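Side-chain contacts in DNA polymerase III, beta subunit (Thermotoga maritima, PDB 1VPK), which probably tethers DNA polymerases and other proteins to DNA for processive replication, forming a ring-shaped head-to-tail homodimer around the duplex: residues T18-E21 / L22-K25; T143-L146 / E147-V150; L205-K208 / S209-V213. All coordinates share one frame; numbering follows the deposited sequence. Where two conformers were deposited one is given.

All three contacts are local and lie at the starts of helices, contact 3 taking in the end of the preceding strand. Contact 1 lies in the N-terminal domain, and contacts 2 and 3 in the central domain. Contacts 2 and 3 lie on neighbouring helices, 143-153 and 207-218. Their centres are about 14 Å apart, and V150 CG2 meets M210 CE at 3.9 Å in apolar packing. Contact 1 stands apart. Its centre is about 23 Å from each of the others, and its nearest atoms are about 7 Å from contact 3 and about 13 Å from contact 2. In rings of this family, helices line the central hole and sheets form the outside. Contact 1 is a salt bridge beside an N-cap, contact 2 apolar packing, contact 3 an N-cap with a polar cluster.

Contact 1 (T18-E21 / L22-K25); sequences TTLE and LKDK
E21 and K25 form the tight part of this contact, one turn apart near the start of helix 19-29. K25 NZ meets E21 OE2 at a short 2.5 Å, on the syn side and 23° out of the carboxylate plane. E21 leaves with CG anti to its nitrogen and bends at chi2 (64°), which turns the carboxylate along the helix. The K25 chain folds back at chi2 and chi4, and its CG lies 3.5 Å from E21 OE2. The solvent side is looser. There L20 is exposed, and its CD1 touches K23 CE at 3.9 Å. The two side chains cross at a slant, with no polar bond between them. T18 is the N-cap: its OG1 accepts from E21 N at 3.2 Å. The buried T19 side chain bonds to D96 O and T99 OG1. Beyond the segments, E21 OE2 also accepts from N70 N, and K25 NZ bonds to T68 O and pairs with D240. One ammonium thus joins two carboxylates and a carbonyl. This setting would probably keep K25 charged, and it ties the first turns of helix 19-29 to the ends of two adjacent strands, 63-68 and 241-246, inside a neighbouring sheet.

Contact 2 (T143-L146 / E147-V150); sequences TSLL and EEMV
M149 holds CG beside its backbone nitrogen, at chi1 -63°, and this lays the methylene against the turn before it. M149 CG comes to 3.2 Å from L145 O. V150 has CG1 anti to the nitrogen, at chi1 171°, which leaves CG2 pointing back along the helix. V150 CG2 then lies 3.3 Å from L146 O. The same methyl meets L146 CD1 at 4.3 Å, a light apolar touch. L146 reaches it from the preceding turn. This is i to i+4 packing in the first turns of helix 143-153. Four backbone bonds carry it, from E147 N to T143 O, E148 N to S144 O, M149 N to L145 O and V150 N to L146 O. The last is 2.9 Å long. On the buried side, L146 and V150 rest on helix 207-218 while M149 lies on L178 and L180 of strand 177-183, and the contact therefore joins the helix to its partner helix and to the sheet. T143 OG1 bonds to E222 O, so this buried hydroxyl is satisfied. The other side is acidic. The E147 carboxylate sits close to that of D218, and two like charges there would probably raise the proton affinity of one of them. The helix thus pairs an oily face, where methyl and methylene groups cover backbone oxygens, with a polar face of carboxylates.

Contact 3 (L205-K208 / S209-V213); sequences LSLK and SMKEV
S206 is the N-cap of helix 207-218, where strand 201-206 turns into the helix. Its OG accepts from S209 N at 3.0 Å, with an N-H...O angle of 158°. The hydroxyl stands between the backbone nitrogen and the carbonyl carbon, chi1 78°, which points it at the first helical turn. S209 OG lies 3.2 Å from S206 OG, at most a weak bond, since its proton has another acceptor within reach. E62 and T63, from the N-terminal domain, join the cluster: E62 OE1 bonds to S206 OG, and T63 OG1 to S209 OG. The cap thus also ties the central domain to its neighbour. An alanine here removes the hydroxyl and is likely to leave S209 N without its cap and E62 without one of its partners. The helix proper follows with M210 N to S206 O at 2.9 Å and K211 N to L207 O. Apolar packing flanks the cap. M210 is bent at chi2 and chi3, which brings SD to 3.9 Å from L205 CD1; the two side chains cross at about a right angle. W171 and V169 of strand 168-174 cover M210. On the outer side the extended K211 chain passes obliquely over L207, and K211 CE is 3.7 Å from L207 CG. One water bridges the strand end and the helix. It accepts from S206 N at 3.0 Å and bonds to S209 OG at 2.8 Å.

Contact 1 (T18-E21 / L22-K25)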
loop_
_atom_site.group_PDB
_atom_site.type_symbol
_atom_site.label_atom_id
_atom_site.label_comp_id
_atom_site.label_asym_id
_atom_site.label_seq_id
_atom_site.Cartn_x
_atom_site.Cartn_y
_atom_site.Cartn_z
ATOM N N THR A 18 -5.393 28.627 -13.482
ATOM C CA THR A 18 -6.309 27.696 -12.866
ATOM C C THR A 18 -5.461 26.689 -12.166
ATOM O O THR A 18 -4.340 26.388 -12.594
ATOM C CB THR A 18 -7.185 26.940 -13.876
ATOM O OG1 THR A 18 -6.341 26.121 -14.688
ATOM C CG2 THR A 18 -7.990 27.933 -14.733
ATOM N N THR A 19 -5.993 26.182 -11.057
ATOM C CA THR A 19 -5.255 25.231 -10.232
ATOM C C THR A 19 -5.029 23.907 -10.973
ATOM O O THR A 19 -3.971 23.307 -10.906
ATOM C CB THR A 19 -6.010 25.003 -8.955
ATOM O OG1 THR A 19 -6.106 26.262 -8.284
ATOM C CG2 THR A 19 -5.297 24.012 -8.098
ATOM N N LEU A 20 -6.028 23.488 -11.707
ATOM C CA LEU A 20 -5.940 22.291 -12.543
ATOM C C LEU A 20 -4.782 22.359 -13.563
ATOM O O LEU A 20 -4.024 21.365 -13.732
ATOM C CB LEU A 20 -7.301 22.084 -13.222
ATOM C CG LEU A 20 -7.410 20.781 -13.993
ATOM C CD1 LEU A 20 -7.236 19.544 -13.062
ATOM C CD2 LEU A 20 -8.746 20.757 -14.703
ATOM N N GLU A 21 -4.606 23.524 -14.202
ATOM C CA GLU A 21 -3.481 23.741 -15.146
ATOM C C GLU A 21 -2.122 23.655 -14.472
ATOM O O GLU A 21 -1.215 22.995 -14.984
ATOM C CB GLU A 21 -3.618 25.084 -15.838
ATOM C CG GLU A 21 -2.469 25.464 -16.764
ATOM C CD GLU A 21 -2.273 24.573 -17.993
ATOM O OE1 GLU A 21 -3.129 23.716 -18.335
ATOM O OE2 GLU A 21 -1.263 24.803 -18.686
ATOM N N LEU A 22 -1.959 24.369 -13.350
ATOM C CA LEU A 22 -0.731 24.344 -12.626
ATOM C C LEU A 22 -0.412 22.944 -12.170
ATOM O O LEU A 22 0.742 22.517 -12.248
ATOM C CB LEU A 22 -0.797 25.304 -11.397
ATOM C CG LEU A 22 0.497 25.500 -10.622
ATOM C CD1 LEU A 22 1.589 26.142 -11.501
ATOM C CD2 LEU A 22 0.238 26.350 -9.344
ATOM N N LYS A 23 -1.391 22.271 -11.582
ATOM C CA LYS A 23 -1.239 20.886 -11.133
ATOM C C LYS A 23 -0.794 19.931 -12.261
ATOM O O LYS A 23 0.133 19.122 -12.105
ATOM C CB LYS A 23 -2.573 20.409 -10.576
ATOM C CG LYS A 23 -2.508 19.069 -9.847
ATOM C CD LYS A 23 -3.825 18.813 -9.046
ATOM C CE LYS A 23 -5.057 18.646 -9.943
ATOM N NZ LYS A 23 -6.328 18.286 -9.179
ATOM N N ASP A 24 -1.497 20.009 -13.388
ATOM C CA ASP A 24 -1.195 19.212 -14.592
ATOM C C ASP A 24 0.243 19.440 -15.098
ATOM O O ASP A 24 0.981 18.487 -15.356
ATOM C CB ASP A 24 -2.227 19.533 -15.683
ATOM C CG ASP A 24 -3.633 19.048 -15.326
ATOM O OD1 ASP A 24 -3.860 18.618 -14.161
ATOM O OD2 ASP A 24 -4.519 19.103 -16.217
ATOM N N LYS A 25 0.669 20.693 -15.215
ATOM C CA LYS A 25 2.036 20.975 -15.715
ATOM C C LYS A 25 3.173 20.603 -14.751
ATOM O O LYS A 25 4.237 20.123 -15.178
ATOM C CB LYS A 25 2.147 22.445 -16.184
ATOM C CG LYS A 25 1.167 22.750 -17.331
ATOM C CD LYS A 25 1.683 22.090 -18.650
ATOM C CE LYS A 25 0.658 21.990 -19.775
ATOM N NZ LYS A 25 -0.042 23.190 -20.231
#

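Contact 2 (T143-L146 / E147-V150)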
loop_
_atom_site.group_PDB
_atom_site.type_symbol
_atom_site.label_atom_id
_atom_site.label_comp_id
_atom_site.label_asym_id
_atom_site.label_seq_id
_atom_site.Cartn_x
_atom_site.Cartn_y
_atom_site.Cartn_z
ATOM N N THR A 143 -1.800 8.878 -29.040
ATOM C CA THR A 143 -1.316 8.974 -27.686
ATOM C C THR A 143 -1.622 7.721 -26.880
ATOM O O THR A 143 -0.729 7.162 -26.256
ATOM C CB THR A 143 -1.952 10.198 -27.034
ATOM O OG1 THR A 143 -1.757 11.314 -27.911
ATOM C CG2 THR A 143 -1.339 10.495 -25.730
ATOM N N SER A 144 -2.881 7.286 -26.936
ATOM C CA SER A 144 -3.374 6.097 -26.234
ATOM C C SER A 144 -2.661 4.821 -26.703
ATOM O O SER A 144 -2.356 3.951 -25.908
ATOM C CB SER A 144 -4.881 5.925 -26.483
ATOM O OG SER A 144 -5.552 7.187 -26.443
ATOM N N LEU A 145 -2.417 4.710 -28.002
ATOM C CA LEU A 145 -1.693 3.559 -28.539
ATOM C C LEU A 145 -0.283 3.469 -27.986
ATOM O O LEU A 145 0.182 2.415 -27.579
ATOM C CB LEU A 145 -1.595 3.685 -30.057
ATOM C CG LEU A 145 -1.049 2.464 -30.803
ATOM C CD1 LEU A 145 -2.011 1.307 -30.615
ATOM C CD2 LEU A 145 -0.942 2.789 -32.280
ATOM N N LEU A 146 0.430 4.580 -28.018
ATOM C CA LEU A 146 1.806 4.582 -27.523
ATOM C C LEU A 146 1.850 4.313 -26.013
ATOM O O LEU A 146 2.699 3.584 -25.553
ATOM C CB LEU A 146 2.494 5.887 -27.857
ATOM C CG LEU A 146 3.970 5.965 -27.435
ATOM C CD1 LEU A 146 4.810 4.918 -28.143
ATOM C CD2 LEU A 146 4.499 7.393 -27.694
ATOM N N GLU A 147 0.907 4.877 -25.263
ATOM C CA GLU A 147 0.797 4.605 -23.826
ATOM C C GLU A 147 0.692 3.130 -23.536
ATOM O O GLU A 147 1.412 2.602 -22.703
ATOM C CB GLU A 147 -0.428 5.292 -23.210
ATOM C CG GLU A 147 -0.388 5.324 -21.679
ATOM C CD GLU A 147 -1.115 4.150 -20.973
ATOM O OE1 GLU A 147 -1.966 3.457 -21.591
ATOM O OE2 GLU A 147 -0.865 3.933 -19.754
ATOM N N GLU A 148 -0.240 2.481 -24.238
ATOM C CA GLU A 148 -0.457 1.034 -24.161
ATOM C C GLU A 148 0.782 0.210 -24.505
ATOM O O GLU A 148 1.140 -0.729 -23.783
ATOM C CB GLU A 148 -1.652 0.657 -25.055
ATOM C CG GLU A 148 -1.834 -0.823 -25.331
ATOM C CD GLU A 148 -3.139 -1.117 -26.135
ATOM O OE1 GLU A 148 -3.666 -0.173 -26.794
ATOM O OE2 GLU A 148 -3.630 -2.281 -26.087
ATOM N N MET A 149 1.448 0.563 -25.592
ATOM C CA MET A 149 2.659 -0.114 -25.959
ATOM C C MET A 149 3.705 0.026 -24.854
ATOM O O MET A 149 4.355 -0.951 -24.505
ATOM C CB MET A 149 3.214 0.449 -27.259
ATOM C CG MET A 149 2.297 0.266 -28.499
ATOM S SD MET A 149 3.103 0.861 -29.986
ATOM C CE MET A 149 4.393 -0.353 -30.125
ATOM N N VAL A 150 3.848 1.219 -24.260
ATOM C CA VAL A 150 4.896 1.419 -23.255
ATOM C C VAL A 150 4.594 0.561 -22.022
ATOM O O VAL A 150 5.475 -0.136 -21.503
ATOM C CB VAL A 150 5.070 2.910 -22.890
ATOM C CG1 VAL A 150 6.002 3.083 -21.704
ATOM C CG2 VAL A 150 5.638 3.703 -24.082
#

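Contact 3 (L205-K208 / S209-V213)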
loop_
_atom_site.group_PDB
_atom_site.type_symbol
_atom_site.label_atom_id
_atom_site.label_comp_id
_atom_site.label_asym_id
_atom_site.label_seq_id
_atom_site.Cartn_x
_atom_site.Cartn_y
_atom_site.Cartn_z
ATOM N N LEU A 205 16.240 4.380 -25.075
ATOM C CA LEU A 205 16.003 5.396 -24.059
ATOM C C LEU A 205 16.043 4.720 -22.691
ATOM O O LEU A 205 15.564 3.569 -22.526
ATOM C CB LEU A 205 14.658 6.093 -24.290
ATOM C CG LEU A 205 14.468 6.879 -25.606
ATOM C CD1 LEU A 205 13.062 7.421 -25.662
ATOM C CD2 LEU A 205 15.516 8.009 -25.806
ATOM N N SER A 206 16.623 5.422 -21.724
ATOM C CA SER A 206 16.820 4.928 -20.351
ATOM C C SER A 206 15.478 4.691 -19.682
ATOM O O SER A 206 14.445 5.249 -20.098
ATOM C CB SER A 206 17.647 5.912 -19.491
ATOM O OG SER A 206 16.853 7.030 -19.027
ATOM N N LEU A 207 15.485 3.880 -18.627
ATOM C CA LEU A 207 14.264 3.620 -17.902
ATOM C C LEU A 207 13.719 4.900 -17.277
ATOM O O LEU A 207 12.509 5.141 -17.346
ATOM C CB LEU A 207 14.494 2.551 -16.841
ATOM C CG LEU A 207 13.282 2.097 -16.017
ATOM C CD1 LEU A 207 12.122 1.686 -16.894
ATOM C CD2 LEU A 207 13.731 0.974 -15.148
ATOM N N LYS A 208 14.602 5.739 -16.724
ATOM C CA LYS A 208 14.180 7.025 -16.173
ATOM C C LYS A 208 13.513 7.925 -17.250
ATOM O O LYS A 208 12.483 8.534 -16.992
ATOM C CB LYS A 208 15.317 7.749 -15.446
ATOM C CG LYS A 208 14.835 9.107 -14.892
ATOM C CD LYS A 208 15.177 9.435 -13.479
ATOM C CE LYS A 208 14.773 10.896 -13.157
ATOM N NZ LYS A 208 15.852 11.622 -12.536
ATOM N N SER A 209 14.063 7.940 -18.462
ATOM C CA SER A 209 13.495 8.714 -19.549
ATOM C C SER A 209 12.107 8.187 -19.908
ATOM O O SER A 209 11.173 8.949 -20.081
ATOM C CB SER A 209 14.399 8.691 -20.776
ATOM O OG SER A 209 15.538 9.504 -20.615
ATOM N N MET A 210 11.988 6.869 -19.952
ATOM C CA MET A 210 10.742 6.180 -20.278
ATOM C C MET A 210 9.601 6.342 -19.305
ATOM O O MET A 210 8.445 6.407 -19.727
ATOM C CB MET A 210 11.046 4.693 -20.524
ATOM C CG MET A 210 11.831 4.477 -21.809
ATOM S SD MET A 210 10.998 5.070 -23.287
ATOM C CE MET A 210 9.479 4.092 -23.380
ATOM N N LYS A 211 9.929 6.452 -18.017
ATOM C CA LYS A 211 8.966 6.794 -16.988
ATOM C C LYS A 211 8.431 8.232 -17.138
ATOM O O LYS A 211 7.256 8.530 -16.832
ATOM C CB LYS A 211 9.593 6.563 -15.614
ATOM C CG LYS A 211 9.778 5.042 -15.327
ATOM C CD LYS A 211 10.299 4.773 -13.915
ATOM C CE LYS A 211 10.725 3.270 -13.614
ATOM N NZ LYS A 211 11.857 3.266 -12.559
ATOM N N GLU A 212 9.269 9.121 -17.649
ATOM C CA GLU A 212 8.793 10.452 -17.962
ATOM C C GLU A 212 7.900 10.365 -19.209
ATOM O O GLU A 212 6.881 11.021 -19.258
ATOM C CB GLU A 212 9.951 11.460 -18.118
ATOM C CG GLU A 212 9.518 12.844 -18.570
ATOM C CD GLU A 212 8.443 13.527 -17.714
ATOM O OE1 GLU A 212 8.167 13.182 -16.537
ATOM O OE2 GLU A 212 7.895 14.512 -18.217
ATOM N N VAL A 213 8.262 9.549 -20.189
ATOM C CA VAL A 213 7.422 9.379 -21.390
ATOM C C VAL A 213 6.016 8.956 -20.963
ATOM O O VAL A 213 5.016 9.589 -21.366
ATOM C CB VAL A 213 8.053 8.376 -22.398
ATOM C CG1 VAL A 213 7.076 7.974 -23.483
ATOM C CG2 VAL A 213 9.274 9.015 -23.050
HETATM O O HOH W 1 17.480 8.285 -22.220
#